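PDB 5D88: predicted protease of the collagenase family from Methanopyrus kandleri, which probably acts as a zinc-binding peptidase of the U32 family, built on a TIM barrel. Local coordinates for residues I193-F207 with N223-W235. Residues are numbered along the deposited sequence; the frame is centred on the assembly and turned at random.
Sequences ITFRDPVAFFERNLF and NPYEPMRERVVVW. With ACT (acetate ion), chain C.
I193 and V233 face each other as an antiparallel non-hydrogen-bonded pair, and next to them T194 N bonds to V232 O at 3.1 Å. D197, just before helix 200-213, suits its place because a carboxylate has two acceptor atoms: OD1 takes V199 N, closing an Asx turn, and R229; OD2 takes V232 N on its anti lone pair (2.8 Å). Arginine's several in-plane N-H groups let R229 join two acids: NE and NH2 go to D197 OD1, NH1 and NH2 to E203 OE1. With CG anti to the backbone N (chi1 -173°) and an extended chain, E203 also reaches R231, which grips it side-on, NE to OE1 and NH2 to OE2 (2.7 Å). The N223 amide gives ND2 to the anti lone pair of E203 OE2 while its OD1 accepts Y225 N. A glutamine here would probably leave R229 with D197 and R231 with E226 as their remaining acidic partners. The flat Y225 ring covers the F202-E203 backbone, L206 CD2 at its edge, 4.0 Å from Y225 CD2; the Y225 hydroxyl bonds to D122 of the second subunit. Segment 223-235 thus runs along helix 200-213, which carries zinc ligand H209, and ends in strand 233-234, paired with 192-193 just after barrel strand 185-190.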
loop_
_atom_site.group_PDB
_atom_site.type_symbol
_atom_site.label_atom_id
_atom_site.label_comp_id
_atom_site.label_asym_id
_atom_site.label_seq_id
_atom_site.Cartn_x
_atom_site.Cartn_y
_atom_site.Cartn_z
ATOM N N ILE A 193 2.996 -11.689 -7.594
ATOM C CA ILE A 193 4.047 -11.079 -6.785
ATOM C C ILE A 193 3.589 -11.029 -5.336
ATOM O O ILE A 193 2.428 -10.741 -5.051
ATOM C CB ILE A 193 4.377 -9.679 -7.322
ATOM C CG1 ILE A 193 4.912 -9.778 -8.749
ATOM C CG2 ILE A 193 5.412 -8.973 -6.451
ATOM C CD1 ILE A 193 4.703 -8.522 -9.487
ATOM N N THR A 194 4.495 -11.365 -4.418
ATOM C CA THR A 194 4.223 -11.257 -2.993
ATOM C C THR A 194 4.489 -9.846 -2.490
ATOM O O THR A 194 5.387 -9.147 -2.968
ATOM C CB THR A 194 5.064 -12.243 -2.179
ATOM O OG1 THR A 194 4.928 -11.937 -0.791
ATOM C CG2 THR A 194 6.524 -12.184 -2.530
ATOM N N PHE A 195 3.679 -9.424 -1.517
ATOM C CA PHE A 195 3.897 -8.154 -0.859
ATOM C C PHE A 195 5.233 -8.100 -0.130
ATOM O O PHE A 195 5.674 -7.004 0.238
ATOM C CB PHE A 195 2.729 -7.890 0.107
ATOM C CG PHE A 195 2.537 -6.468 0.425
ATOM C CD1 PHE A 195 1.766 -5.664 -0.401
ATOM C CD2 PHE A 195 3.112 -5.920 1.558
ATOM C CE1 PHE A 195 1.553 -4.340 -0.109
ATOM C CE2 PHE A 195 2.930 -4.574 1.853
ATOM C CZ PHE A 195 2.144 -3.783 1.009
ATOM N N ARG A 196 5.904 -9.253 0.063
ATOM C CA ARG A 196 7.266 -9.259 0.571
ATOM C C ARG A 196 8.249 -8.607 -0.391
ATOM O O ARG A 196 9.359 -8.257 0.028
ATOM C CB ARG A 196 7.697 -10.695 0.865
ATOM C CG ARG A 196 6.983 -11.255 2.079
ATOM C CD ARG A 196 7.430 -12.616 2.445
ATOM N NE ARG A 196 6.611 -13.088 3.563
ATOM C CZ ARG A 196 6.697 -14.295 4.119
ATOM N NH1 ARG A 196 7.568 -15.196 3.670
ATOM N NH2 ARG A 196 5.890 -14.606 5.130
ATOM N N ASP A 197 7.872 -8.461 -1.660
ATOM C CA ASP A 197 8.676 -7.734 -2.627
ATOM C C ASP A 197 8.886 -6.307 -2.128
ATOM O O ASP A 197 7.924 -5.637 -1.735
ATOM C CB ASP A 197 7.960 -7.749 -3.994
ATOM C CG ASP A 197 8.673 -6.970 -5.078
ATOM O OD1 ASP A 197 8.639 -5.730 -5.058
ATOM O OD2 ASP A 197 9.228 -7.610 -5.998
ATOM N N PRO A 198 10.099 -5.787 -2.178
ATOM C CA PRO A 198 10.349 -4.497 -1.507
ATOM C C PRO A 198 9.535 -3.304 -2.030
ATOM O O PRO A 198 9.253 -2.383 -1.262
ATOM C CB PRO A 198 11.849 -4.286 -1.734
ATOM C CG PRO A 198 12.172 -5.117 -2.987
ATOM C CD PRO A 198 11.323 -6.349 -2.790
ATOM N N VAL A 199 9.159 -3.264 -3.305
ATOM C CA VAL A 199 8.528 -2.071 -3.862
ATOM C C VAL A 199 7.165 -2.359 -4.483
ATOM O O VAL A 199 6.529 -1.437 -4.999
ATOM C CB VAL A 199 9.454 -1.353 -4.865
ATOM C CG1 VAL A 199 10.844 -1.160 -4.273
ATOM C CG2 VAL A 199 9.543 -2.071 -6.122
ATOM N N ALA A 200 6.661 -3.597 -4.391
ATOM C CA ALA A 200 5.414 -3.942 -5.074
ATOM C C ALA A 200 4.257 -3.047 -4.639
ATOM O O ALA A 200 3.433 -2.662 -5.469
ATOM C CB ALA A 200 5.076 -5.414 -4.842
ATOM N N PHE A 201 4.147 -2.770 -3.335
ATOM C CA PHE A 201 3.130 -1.868 -2.776
ATOM C C PHE A 201 3.025 -0.576 -3.592
ATOM O O PHE A 201 1.938 -0.165 -4.030
ATOM C CB PHE A 201 3.588 -1.683 -1.314
ATOM C CG PHE A 201 2.992 -0.585 -0.514
ATOM C CD1 PHE A 201 1.747 -0.069 -0.716
ATOM C CD2 PHE A 201 3.700 -0.188 0.625
ATOM C CE1 PHE A 201 1.251 0.941 0.155
ATOM C CE2 PHE A 201 3.248 0.770 1.468
ATOM C CZ PHE A 201 2.008 1.343 1.247
ATOM N N PHE A 202 4.172 0.048 -3.847
ATOM C CA PHE A 202 4.202 1.337 -4.508
ATOM C C PHE A 202 3.914 1.193 -5.996
ATOM O O PHE A 202 3.229 2.034 -6.588
ATOM C CB PHE A 202 5.567 1.985 -4.265
ATOM C CG PHE A 202 5.884 2.135 -2.801
ATOM C CD1 PHE A 202 5.375 3.210 -2.087
ATOM C CD2 PHE A 202 6.634 1.179 -2.133
ATOM C CE1 PHE A 202 5.627 3.348 -0.740
ATOM C CE2 PHE A 202 6.889 1.297 -0.766
ATOM C CZ PHE A 202 6.386 2.384 -0.069
ATOM N N GLU A 203 4.439 0.132 -6.609
ATOM C CA GLU A 203 4.244 -0.070 -8.036
ATOM C C GLU A 203 2.795 -0.414 -8.348
ATOM O O GLU A 203 2.247 0.053 -9.354
ATOM C CB GLU A 203 5.193 -1.145 -8.539
ATOM C CG GLU A 203 5.186 -1.295 -10.049
ATOM C CD GLU A 203 6.237 -2.256 -10.546
ATOM O OE1 GLU A 203 6.631 -3.165 -9.790
ATOM O OE2 GLU A 203 6.663 -2.101 -11.706
ATOM N N ARG A 204 2.148 -1.199 -7.487
ATOM C CA ARG A 204 0.735 -1.496 -7.682
ATOM C C ARG A 204 -0.142 -0.276 -7.454
ATOM O O ARG A 204 -1.150 -0.113 -8.144
ATOM C CB ARG A 204 0.314 -2.630 -6.765
ATOM C CG ARG A 204 0.936 -3.946 -7.122
ATOM C CD ARG A 204 0.306 -4.939 -6.253
ATOM N NE ARG A 204 0.700 -6.294 -6.549
ATOM C CZ ARG A 204 0.959 -7.193 -5.614
ATOM N NH1 ARG A 204 0.889 -6.876 -4.317
ATOM N NH2 ARG A 204 1.275 -8.412 -5.973
ATOM N N ASN A 205 0.235 0.607 -6.522
ATOM C CA ASN A 205 -0.463 1.885 -6.399
ATOM C C ASN A 205 -0.369 2.663 -7.705
ATOM O O ASN A 205 -1.356 3.251 -8.165
ATOM C CB ASN A 205 0.133 2.717 -5.256
ATOM C CG ASN A 205 -0.327 2.278 -3.862
ATOM O OD1 ASN A 205 -1.296 1.530 -3.683
ATOM N ND2 ASN A 205 0.357 2.815 -2.852
ATOM N N LEU A 206 0.822 2.690 -8.307
ATOM C CA LEU A 206 1.021 3.400 -9.566
ATOM C C LEU A 206 0.129 2.832 -10.664
ATOM O O LEU A 206 -0.557 3.577 -11.366
ATOM C CB LEU A 206 2.488 3.326 -9.989
ATOM C CG LEU A 206 2.841 4.026 -11.312
ATOM C CD1 LEU A 206 2.658 5.530 -11.221
ATOM C CD2 LEU A 206 4.279 3.638 -11.729
ATOM N N PHE A 207 0.146 1.512 -10.855
ATOM C CA PHE A 207 -0.685 0.957 -11.921
ATOM C C PHE A 207 -2.180 1.127 -11.626
ATOM O O PHE A 207 -2.982 1.231 -12.556
ATOM C CB PHE A 207 -0.346 -0.511 -12.155
ATOM C CG PHE A 207 0.785 -0.724 -13.094
ATOM C CD1 PHE A 207 2.077 -0.451 -12.699
ATOM C CD2 PHE A 207 0.551 -1.172 -14.384
ATOM C CE1 PHE A 207 3.143 -0.651 -13.566
ATOM C CE2 PHE A 207 1.615 -1.383 -15.278
ATOM C CZ PHE A 207 2.914 -1.111 -14.867
ATOM N N ASN A 223 8.146 4.060 -15.837
ATOM C CA ASN A 223 7.876 3.350 -14.588
ATOM C C ASN A 223 9.131 3.390 -13.728
ATOM O O ASN A 223 10.098 2.691 -14.041
ATOM C CB ASN A 223 7.464 1.906 -14.846
ATOM C CG ASN A 223 7.226 1.125 -13.539
ATOM O OD1 ASN A 223 7.396 1.654 -12.446
ATOM N ND2 ASN A 223 6.806 -0.120 -13.663
ATOM N N PRO A 224 9.174 4.183 -12.661
ATOM C CA PRO A 224 10.424 4.313 -11.899
ATOM C C PRO A 224 10.774 3.080 -11.092
ATOM O O PRO A 224 11.927 2.950 -10.651
ATOM C CB PRO A 224 10.154 5.517 -10.995
ATOM C CG PRO A 224 8.665 5.534 -10.828
ATOM C CD PRO A 224 8.091 5.014 -12.110
ATOM N N TYR A 225 9.815 2.194 -10.870
ATOM C CA TYR A 225 10.012 0.987 -10.084
ATOM C C TYR A 225 10.554 -0.153 -10.928
ATOM O O TYR A 225 11.146 -1.085 -10.378
ATOM C CB TYR A 225 8.674 0.595 -9.413
ATOM C CG TYR A 225 8.078 1.739 -8.626
ATOM C CD1 TYR A 225 8.738 2.277 -7.530
ATOM C CD2 TYR A 225 6.881 2.319 -9.001
ATOM C CE1 TYR A 225 8.220 3.371 -6.839
ATOM C CE2 TYR A 225 6.368 3.409 -8.299
ATOM C CZ TYR A 225 7.051 3.924 -7.231
ATOM O OH TYR A 225 6.539 5.001 -6.542
ATOM N N GLU A 226 10.419 -0.073 -12.255
ATOM C CA GLU A 226 10.844 -1.176 -13.120
ATOM C C GLU A 226 12.333 -1.493 -12.984
ATOM O O GLU A 226 12.680 -2.680 -12.829
ATOM C CB GLU A 226 10.430 -0.828 -14.558
ATOM C CG GLU A 226 10.991 -1.672 -15.712
ATOM C CD GLU A 226 10.463 -3.101 -15.808
ATOM O OE1 GLU A 226 9.283 -3.388 -15.499
ATOM O OE2 GLU A 226 11.273 -3.947 -16.256
ATOM N N PRO A 227 13.252 -0.526 -13.014
ATOM C CA PRO A 227 14.683 -0.859 -12.890
ATOM C C PRO A 227 15.154 -1.195 -11.479
ATOM O O PRO A 227 16.336 -1.534 -11.303
ATOM C CB PRO A 227 15.379 0.410 -13.385
ATOM C CG PRO A 227 14.382 1.484 -13.289
ATOM C CD PRO A 227 13.027 0.892 -13.321
ATOM N N MET A 228 14.287 -1.111 -10.474
ATOM C CA MET A 228 14.746 -1.185 -9.088
ATOM C C MET A 228 15.098 -2.588 -8.617
ATOM O O MET A 228 15.987 -2.727 -7.766
ATOM C CB MET A 228 13.683 -0.607 -8.157
ATOM C CG MET A 228 13.617 0.885 -8.190
ATOM S SD MET A 228 12.502 1.482 -6.889
ATOM C CE MET A 228 12.529 3.229 -7.241
ATOM N N ARG A 229 14.423 -3.636 -9.094
ATOM C CA ARG A 229 14.704 -4.961 -8.550
ATOM C C ARG A 229 14.148 -6.039 -9.467
ATOM O O ARG A 229 13.418 -5.763 -10.421
ATOM C CB ARG A 229 14.116 -5.127 -7.134
ATOM C CG ARG A 229 12.643 -5.546 -7.075
ATOM C CD ARG A 229 11.741 -4.545 -7.683
ATOM N NE ARG A 229 10.322 -4.806 -7.381
ATOM C CZ ARG A 229 9.298 -4.285 -8.059
ATOM N NH1 ARG A 229 9.506 -3.508 -9.121
ATOM N NH2 ARG A 229 8.066 -4.559 -7.699
ATOM N N GLU A 230 14.499 -7.281 -9.131
ATOM C CA GLU A 230 13.877 -8.477 -9.686
ATOM C C GLU A 230 12.634 -8.775 -8.864
ATOM O O GLU A 230 12.727 -9.038 -7.658
ATOM C CB GLU A 230 14.847 -9.666 -9.648
ATOM C CG GLU A 230 14.337 -10.963 -10.295
ATOM C CD GLU A 230 14.179 -10.869 -11.826
ATOM O OE1 GLU A 230 14.781 -9.962 -12.448
ATOM O OE2 GLU A 230 13.451 -11.709 -12.408
ATOM N N ARG A 231 11.471 -8.688 -9.498
ATOM C CA ARG A 231 10.226 -8.852 -8.766
ATOM C C ARG A 231 10.137 -10.229 -8.111
ATOM O O ARG A 231 10.543 -11.240 -8.683
ATOM C CB ARG A 231 9.042 -8.620 -9.707
ATOM C CG ARG A 231 8.920 -7.159 -10.146
ATOM C CD ARG A 231 7.570 -6.841 -10.776
ATOM N NE ARG A 231 7.563 -5.489 -11.329
ATOM C CZ ARG A 231 8.133 -5.187 -12.481
ATOM N NH1 ARG A 231 8.694 -6.151 -13.195
ATOM N NH2 ARG A 231 8.148 -3.947 -12.922
ATOM N N VAL A 232 9.568 -10.275 -6.906
ATOM C CA VAL A 232 9.480 -11.533 -6.153
ATOM C C VAL A 232 8.178 -12.205 -6.570
ATOM O O VAL A 232 7.125 -12.056 -5.918
ATOM C CB VAL A 232 9.578 -11.313 -4.645
ATOM C CG1 VAL A 232 9.632 -12.658 -3.903
ATOM C CG2 VAL A 232 10.844 -10.468 -4.319
ATOM N N VAL A 233 8.249 -12.975 -7.671
ATOM C CA VAL A 233 7.106 -13.736 -8.168
ATOM C C VAL A 233 7.118 -15.110 -7.509
ATOM O O VAL A 233 8.173 -15.732 -7.357
ATOM C CB VAL A 233 7.143 -13.879 -9.708
ATOM C CG1 VAL A 233 5.904 -14.600 -10.191
ATOM C CG2 VAL A 233 7.280 -12.524 -10.400
ATOM N N VAL A 234 5.945 -15.597 -7.128
ATOM C CA VAL A 234 5.813 -16.908 -6.514
ATOM C C VAL A 234 5.186 -17.843 -7.538
ATOM O O VAL A 234 4.044 -17.627 -7.968
ATOM C CB VAL A 234 4.985 -16.858 -5.223
ATOM C CG1 VAL A 234 4.936 -18.227 -4.582
ATOM C CG2 VAL A 234 5.579 -15.841 -4.265
ATOM N N TRP A 235 5.936 -18.883 -7.910
ATOM C CA TRP A 235 5.536 -19.858 -8.922
ATOM C C TRP A 235 5.108 -21.176 -8.319
ATOM O O TRP A 235 4.316 -21.905 -8.930
ATOM C CB TRP A 235 6.692 -20.116 -9.901
ATOM C CG TRP A 235 7.082 -18.900 -10.667
ATOM C CD1 TRP A 235 8.217 -18.151 -10.508
ATOM C CD2 TRP A 235 6.316 -18.256 -11.696
ATOM N NE1 TRP A 235 8.200 -17.090 -11.379
ATOM C CE2 TRP A 235 7.050 -17.132 -12.120
ATOM C CE3 TRP A 235 5.083 -18.530 -12.305
ATOM C CZ2 TRP A 235 6.592 -16.275 -13.128
ATOM C CZ3 TRP A 235 4.642 -17.690 -13.312
ATOM C CH2 TRP A 235 5.398 -16.572 -13.711
HETATM C C ACT C . 1.056 -9.139 -9.566
HETATM O O ACT C . 1.063 -9.837 -8.523
HETATM O OXT ACT C . 0.728 -7.938 -9.427
HETATM C CH3 ACT C . 1.452 -9.707 -10.901
HETATM O O HOH W 1 3.600 4.802 -6.237
#